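Local coordinates for protein 1,4-dihydroxy-2-naphthoyl-CoA hydrolase (Synechocystis sp., PDB 4K00) that hydrolyses 1,4-dihydroxy-2-naphthoyl-CoA to 1,4-dihydroxy-2-naphthoate and CoA, a step in the biosynthesis of phylloquinone (vitamin K1), at residues 5-11 with 35-40; 90-96 with 110-116. All coordinates share one frame; numbering follows the deposited sequence.

Contact 1: 5-11 with 35-40; sequences GTFTYER and EAYESW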
loop_
_atom_site.group_PDB
_atom_site.type_symbol
_atom_site.label_atom_id
_atom_site.label_comp_id
_atom_site.label_asym_id
_atom_site.label_seq_id
_atom_site.Cartn_x
_atom_site.Cartn_y
_atom_site.Cartn_z
ATOM N N GLY A 5 5.726 -21.146 19.033
ATOM C CA GLY A 5 5.662 -19.677 19.276
ATOM C C GLY A 5 4.232 -19.166 19.268
ATOM O O GLY A 5 3.376 -19.672 18.536
ATOM N N THR A 6 3.970 -18.158 20.092
ATOM C CA THR A 6 2.698 -17.441 20.034
ATOM C C THR A 6 2.936 -15.956 20.243
ATOM O O THR A 6 3.947 -15.551 20.811
ATOM C CB THR A 6 1.712 -17.914 21.125
ATOM O OG1 THR A 6 2.198 -17.499 22.401
ATOM C CG2 THR A 6 1.548 -19.425 21.115
ATOM N N PHE A 7 1.995 -15.145 19.778
ATOM C CA PHE A 7 2.109 -13.713 19.907
ATOM C C PHE A 7 0.744 -13.051 19.772
ATOM O O PHE A 7 -0.095 -13.501 19.003
ATOM C CB PHE A 7 3.019 -13.183 18.809
ATOM C CG PHE A 7 3.526 -11.813 19.071
ATOM C CD1 PHE A 7 4.429 -11.592 20.096
ATOM C CD2 PHE A 7 3.100 -10.737 18.305
ATOM C CE1 PHE A 7 4.903 -10.320 20.351
ATOM C CE2 PHE A 7 3.572 -9.465 18.558
ATOM C CZ PHE A 7 4.475 -9.258 19.578
ATOM N N THR A 8 0.525 -11.978 20.521
ATOM C CA THR A 8 -0.638 -11.127 20.293
ATOM C C THR A 8 -0.204 -9.739 19.861
ATOM O O THR A 8 0.499 -9.053 20.589
ATOM C CB THR A 8 -1.494 -10.980 21.571
ATOM O OG1 THR A 8 -1.871 -12.281 22.027
ATOM C CG2 THR A 8 -2.748 -10.159 21.277
ATOM N N TYR A 9 -0.641 -9.351 18.673
ATOM C CA TYR A 9 -0.274 -8.079 18.070
ATOM C C TYR A 9 -1.479 -7.161 18.053
ATOM O O TYR A 9 -2.544 -7.506 17.519
ATOM C CB TYR A 9 0.213 -8.326 16.652
ATOM C CG TYR A 9 0.466 -7.092 15.819
ATOM C CD1 TYR A 9 1.452 -6.175 16.179
ATOM C CD2 TYR A 9 -0.248 -6.869 14.651
ATOM C CE1 TYR A 9 1.701 -5.055 15.403
ATOM C CE2 TYR A 9 0.006 -5.762 13.861
ATOM C CZ TYR A 9 0.966 -4.851 14.248
ATOM O OH TYR A 9 1.212 -3.758 13.457
ATOM N N GLU A 10 -1.319 -5.998 18.669
ATOM C CA GLU A 10 -2.384 -5.022 18.717
ATOM C C GLU A 10 -2.258 -4.045 17.539
ATOM O O GLU A 10 -1.177 -3.525 17.255
ATOM C CB GLU A 10 -2.317 -4.301 20.052
ATOM C CG GLU A 10 -3.338 -3.214 20.246
ATOM C CD GLU A 10 -3.230 -2.620 21.636
ATOM O OE1 GLU A 10 -2.601 -3.266 22.505
ATOM O OE2 GLU A 10 -3.758 -1.510 21.849
ATOM N N ARG A 11 -3.364 -3.809 16.852
ATOM C CA ARG A 11 -3.333 -3.035 15.606
ATOM C C ARG A 11 -4.563 -2.137 15.514
ATOM O O ARG A 11 -5.698 -2.615 15.478
ATOM C CB ARG A 11 -3.258 -3.971 14.397
ATOM C CG ARG A 11 -3.307 -3.277 13.042
ATOM C CD ARG A 11 -2.120 -2.349 12.807
ATOM N NE ARG A 11 -1.728 -2.391 11.401
ATOM C CZ ARG A 11 -2.392 -1.791 10.415
ATOM N NH1 ARG A 11 -3.473 -1.053 10.666
ATOM N NH2 ARG A 11 -1.962 -1.918 9.162
ATOM N N GLU A 35 2.548 -8.132 9.665
ATOM C CA GLU A 35 3.024 -7.264 10.749
ATOM C C GLU A 35 3.110 -8.000 12.090
ATOM O O GLU A 35 4.068 -7.817 12.843
ATOM C CB GLU A 35 2.125 -6.043 10.904
ATOM C CG GLU A 35 2.149 -5.103 9.708
ATOM C CD GLU A 35 1.105 -4.003 9.805
ATOM O OE1 GLU A 35 0.556 -3.762 10.911
ATOM O OE2 GLU A 35 0.823 -3.374 8.763
ATOM N N ALA A 36 2.109 -8.821 12.386
ATOM C CA ALA A 36 2.117 -9.614 13.621
ATOM C C ALA A 36 3.313 -10.538 13.632
ATOM O O ALA A 36 4.020 -10.661 14.635
ATOM C CB ALA A 36 0.832 -10.428 13.733
ATOM N N TYR A 37 3.538 -11.179 12.490
ATOM C CA TYR A 37 4.705 -12.018 12.277
ATOM C C TYR A 37 5.982 -11.205 12.530
ATOM O O TYR A 37 6.854 -11.631 13.282
ATOM C CB TYR A 37 4.644 -12.623 10.875
ATOM C CG TYR A 37 5.946 -13.156 10.304
ATOM C CD1 TYR A 37 6.654 -14.165 10.936
ATOM C CD2 TYR A 37 6.456 -12.647 9.111
ATOM C CE1 TYR A 37 7.843 -14.643 10.402
ATOM C CE2 TYR A 37 7.631 -13.125 8.566
ATOM C CZ TYR A 37 8.323 -14.126 9.212
ATOM O OH TYR A 37 9.506 -14.590 8.670
ATOM N N GLU A 38 6.061 -10.016 11.942
ATOM C CA GLU A 38 7.226 -9.165 12.113
ATOM C C GLU A 38 7.406 -8.691 13.543
ATOM O O GLU A 38 8.536 -8.557 14.007
ATOM C CB GLU A 38 7.187 -7.971 11.154
ATOM C CG GLU A 38 7.449 -8.368 9.705
ATOM C CD GLU A 38 7.273 -7.205 8.755
ATOM O OE1 GLU A 38 6.168 -7.077 8.193
ATOM O OE2 GLU A 38 8.248 -6.445 8.573
ATOM N N SER A 39 6.299 -8.431 14.242
ATOM C CA SER A 39 6.377 -7.976 15.622
ATOM C C SER A 39 6.835 -9.129 16.511
ATOM O O SER A 39 7.604 -8.940 17.458
ATOM C CB SER A 39 5.035 -7.441 16.112
ATOM O OG SER A 39 4.592 -6.358 15.317
ATOM N N TRP A 40 6.382 -10.331 16.194
ATOM C CA TRP A 40 6.829 -11.494 16.928
ATOM C C TRP A 40 8.345 -11.678 16.739
ATOM O O TRP A 40 9.077 -11.881 17.704
ATOM C CB TRP A 40 6.051 -12.736 16.490
ATOM C CG TRP A 40 6.628 -13.997 17.011
ATOM C CD1 TRP A 40 6.528 -14.484 18.274
ATOM C CD2 TRP A 40 7.429 -14.924 16.283
ATOM N NE1 TRP A 40 7.197 -15.675 18.373
ATOM C CE2 TRP A 40 7.767 -15.965 17.165
ATOM C CE3 TRP A 40 7.870 -14.988 14.958
ATOM C CZ2 TRP A 40 8.544 -17.054 16.774
ATOM C CZ3 TRP A 40 8.648 -16.066 14.571
ATOM C CH2 TRP A 40 8.975 -17.087 15.479
#

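Contact 2: 90-96 with 110-116; sequences HRFCCDY and AQTHHVC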
loop_
_atom_site.group_PDB
_atom_site.type_symbol
_atom_site.label_atom_id
_atom_site.label_comp_id
_atom_site.label_asym_id
_atom_site.label_seq_id
_atom_site.Cartn_x
_atom_site.Cartn_y
_atom_site.Cartn_z
ATOM N N HIS A 90 12.805 -26.867 6.748
ATOM C CA HIS A 90 13.027 -25.665 5.964
ATOM C C HIS A 90 11.799 -24.766 5.918
ATOM O O HIS A 90 11.843 -23.706 5.314
ATOM C CB HIS A 90 13.480 -26.022 4.548
ATOM C CG HIS A 90 12.471 -26.808 3.770
ATOM N ND1 HIS A 90 12.528 -28.180 3.649
ATOM C CD2 HIS A 90 11.382 -26.414 3.073
ATOM C CE1 HIS A 90 11.510 -28.598 2.915
ATOM N NE2 HIS A 90 10.796 -27.547 2.558
ATOM N N ARG A 91 10.714 -25.182 6.568
ATOM C CA ARG A 91 9.424 -24.507 6.443
ATOM C C ARG A 91 8.778 -24.285 7.818
ATOM O O ARG A 91 8.780 -25.173 8.670
ATOM C CB ARG A 91 8.472 -25.331 5.567
ATOM C CG ARG A 91 7.146 -24.651 5.273
ATOM C CD ARG A 91 6.394 -25.275 4.098
ATOM N NE ARG A 91 6.098 -26.685 4.301
ATOM C CZ ARG A 91 4.956 -27.135 4.808
ATOM N NH1 ARG A 91 4.008 -26.275 5.163
ATOM N NH2 ARG A 91 4.762 -28.439 4.967
ATOM N N PHE A 92 8.211 -23.107 8.014
ATOM C CA PHE A 92 7.326 -22.882 9.141
ATOM C C PHE A 92 6.001 -22.270 8.722
ATOM O O PHE A 92 5.869 -21.701 7.621
ATOM C CB PHE A 92 8.000 -22.070 10.251
ATOM C CG PHE A 92 8.368 -20.659 9.874
ATOM C CD1 PHE A 92 7.470 -19.613 10.078
ATOM C CD2 PHE A 92 9.624 -20.359 9.376
ATOM C CE1 PHE A 92 7.808 -18.307 9.755
ATOM C CE2 PHE A 92 9.965 -19.056 9.046
ATOM C CZ PHE A 92 9.059 -18.025 9.255
ATOM N N CYS A 93 5.024 -22.358 9.618
ATOM C CA CYS A 93 3.649 -21.988 9.304
ATOM C C CYS A 93 3.062 -21.112 10.397
ATOM O O CYS A 93 3.011 -21.519 11.561
ATOM C CB CYS A 93 2.790 -23.239 9.168
ATOM S SG CYS A 93 3.391 -24.404 7.932
ATOM N N CYS A 94 2.607 -19.924 10.005
ATOM C CA CYS A 94 1.942 -18.996 10.910
ATOM C C CYS A 94 0.422 -19.091 10.756
ATOM O O CYS A 94 -0.098 -19.090 9.640
ATOM C CB CYS A 94 2.380 -17.570 10.595
ATOM S SG CYS A 94 4.137 -17.235 10.850
ATOM N N ASP A 95 -0.272 -19.178 11.889
ATOM C CA ASP A 95 -1.742 -19.219 11.947
ATOM C C ASP A 95 -2.235 -18.009 12.688
ATOM O O ASP A 95 -1.743 -17.709 13.775
ATOM C CB ASP A 95 -2.211 -20.440 12.729
ATOM C CG ASP A 95 -2.428 -21.634 11.860
ATOM O OD1 ASP A 95 -3.477 -21.684 11.182
ATOM O OD2 ASP A 95 -1.560 -22.528 11.877
ATOM N N TYR A 96 -3.200 -17.306 12.101
ATOM C CA TYR A 96 -3.628 -16.014 12.634
ATOM C C TYR A 96 -5.122 -16.031 12.862
ATOM O O TYR A 96 -5.871 -16.569 12.050
ATOM C CB TYR A 96 -3.313 -14.874 11.663
ATOM C CG TYR A 96 -1.916 -14.828 11.085
ATOM C CD1 TYR A 96 -1.571 -15.570 9.960
ATOM C CD2 TYR A 96 -0.952 -13.997 11.638
ATOM C CE1 TYR A 96 -0.294 -15.502 9.419
ATOM C CE2 TYR A 96 0.321 -13.911 11.098
ATOM C CZ TYR A 96 0.645 -14.660 9.985
ATOM O OH TYR A 96 1.911 -14.580 9.452
ATOM N N ALA A 110 -6.341 -16.686 9.104
ATOM C CA ALA A 110 -5.368 -16.717 8.012
ATOM C C ALA A 110 -4.216 -17.669 8.324
ATOM O O ALA A 110 -4.014 -18.079 9.479
ATOM C CB ALA A 110 -4.829 -15.316 7.735
ATOM N N GLN A 111 -3.476 -18.021 7.274
ATOM C CA GLN A 111 -2.236 -18.777 7.391
ATOM C C GLN A 111 -1.217 -18.205 6.421
ATOM O O GLN A 111 -1.579 -17.763 5.330
ATOM C CB GLN A 111 -2.463 -20.240 7.058
ATOM C CG GLN A 111 -3.266 -20.995 8.094
ATOM C CD GLN A 111 -3.212 -22.502 7.887
ATOM O OE1 GLN A 111 -2.879 -22.983 6.801
ATOM N NE2 GLN A 111 -3.554 -23.255 8.934
ATOM N N THR A 112 0.046 -18.162 6.839
ATOM C CA THR A 112 1.157 -17.940 5.915
ATOM C C THR A 112 2.226 -19.017 6.132
ATOM O O THR A 112 2.469 -19.425 7.256
ATOM C CB THR A 112 1.775 -16.534 6.080
ATOM O OG1 THR A 112 2.246 -16.343 7.420
ATOM C CG2 THR A 112 0.759 -15.437 5.753
ATOM N N HIS A 113 2.823 -19.499 5.046
ATOM C CA HIS A 113 3.912 -20.469 5.104
ATOM C C HIS A 113 5.162 -19.816 4.534
ATOM O O HIS A 113 5.101 -19.076 3.529
ATOM C CB HIS A 113 3.623 -21.713 4.258
ATOM C CG HIS A 113 2.389 -22.467 4.645
ATOM N ND1 HIS A 113 1.556 -22.082 5.675
ATOM C CD2 HIS A 113 1.845 -23.592 4.126
ATOM C CE1 HIS A 113 0.550 -22.937 5.770
ATOM N NE2 HIS A 113 0.706 -23.864 4.846
ATOM N N HIS A 114 6.287 -20.127 5.153
ATOM C CA HIS A 114 7.553 -19.468 4.884
ATOM C C HIS A 114 8.624 -20.537 4.782
ATOM O O HIS A 114 8.644 -21.502 5.569
ATOM C CB HIS A 114 7.927 -18.529 6.037
ATOM C CG HIS A 114 6.824 -17.613 6.466
ATOM N ND1 HIS A 114 6.892 -16.247 6.308
ATOM C CD2 HIS A 114 5.639 -17.865 7.071
ATOM C CE1 HIS A 114 5.793 -15.697 6.795
ATOM N NE2 HIS A 114 5.010 -16.658 7.252
ATOM N N VAL A 115 9.535 -20.375 3.832
ATOM C CA VAL A 115 10.594 -21.334 3.677
ATOM C C VAL A 115 11.935 -20.633 3.619
ATOM O O VAL A 115 12.042 -19.485 3.179
ATOM C CB VAL A 115 10.419 -22.197 2.422
ATOM C CG1 VAL A 115 9.062 -22.887 2.428
ATOM C CG2 VAL A 115 10.603 -21.354 1.173
ATOM N N CYS A 116 12.957 -21.333 4.084
ATOM C CA CYS A 116 14.305 -20.833 3.990
ATOM C C CYS A 116 14.965 -21.420 2.759
ATOM O O CYS A 116 14.966 -22.636 2.579
ATOM C CB CYS A 116 15.081 -21.211 5.240
ATOM S SG CYS A 116 16.778 -20.615 5.255
#

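Contact 1: 5-11 with 35-40
Arg11 and Glu35 form a side-on salt bridge: NE lies 2.7 Å from Glu35 OE1, with an N-H...O angle of 174°, and NH2 lies 3.2 Å from OE2. The guanidinium and carboxylate planes differ by 13°, so the two groups meet nearly flat, edge against edge. OE1 takes NE on its syn lone pair and, from the anti side, the hydroxyl of Tyr9 (OH to OE1 2.6 Å). Two donors therefore grip one oxygen.

The Tyr9 ring lies across the helix backbone, one face over Ala36 N, with Tyr9 CB 3.6 Å from Ala36 CB. Farther along, the face of the Phe7 ring lies on Trp40 CA and CB, a CH-pi contact with CA 3.8 Å from the ring centroid and almost on its normal. Phe7 CE2 comes within 3.5 Å of Ser39 CB because chi1 (-163°) turns the ring away from its own backbone N.

Behind these groups, Gln31 binds Glu35 OE2 and Asp17 pairs with Arg11 NH1, while Tyr14 of the second subunit packs on Glu35 and Ser39. The segment axes approach to 8.2 Å, strand 6-12 crossing helix 26-43, the long helix around which the sheet of a hotdog fold wraps.

Contact 2: 90-96 with 110-116
Phe92 and His114, Cys94 and Thr112, and Tyr96 and Ala110 are the hydrogen-bonded pairs of a regular antiparallel ladder, separated by the non-hydrogen-bonded pairs Arg91-Val115, Cys93-His113 and Asp95-Gln111. The segment axes approach to 4.7 Å at 163°, and Cys116 N to His90 O (2.9 Å) continues the bonding past Phe92.

On the face with Phe92, the His114 ring lies nearly parallel to the phenyl ring (6°) but is slid aside, and His114 CB sits over the phenyl face, 3.4 Å from CZ. A chi1 of 65° sets the Phe92 ring between its own backbone N and carbonyl carbon and swings its end toward His114. Thr112 OG1 links two neighbours, Tyr96 OH at 2.7 Å and His114 NE2 at 2.8 Å; the bond to NE2 restrains the imidazole's rotation, and the threonine hydroxyl joins both side chains in one chain of hydrogen bonds.

On the other face, with Arg91, Cys93 and Asp95, Gln111 NE2 bonds Asp95 OD1 at 2.7 Å, the amide and carboxylate planes steeply inclined.

This hairpin fills the middle of the sheet: strand 77-86 flanks 91-100, strand 57-68 flanks 106-118, and helix 26-43 sets Tyr37 and Cys33 against the face carrying Cys94, Tyr96 and Ala110.

In the fold
Contact 1 joins a strand to the long helix, whereas contact 2 joins two neighbouring strands; both reach the same antiparallel sheet, with strand 77-86 between 6-12 and 91-100. Their centres are 13 Å apart, and Tyr37 bridges them: it takes no part across contact 1, yet its OH lies 3.5 Å from Phe92 CZ and its CE2 lies 3.6 Å from His114 CE1. Both contacts are partly buried. The first binds through side chains, an ion pair at one end and aromatic packing at the other, beside the second subunit. The second relies on backbone hydrogen bonds and touches no other chain of the assembly.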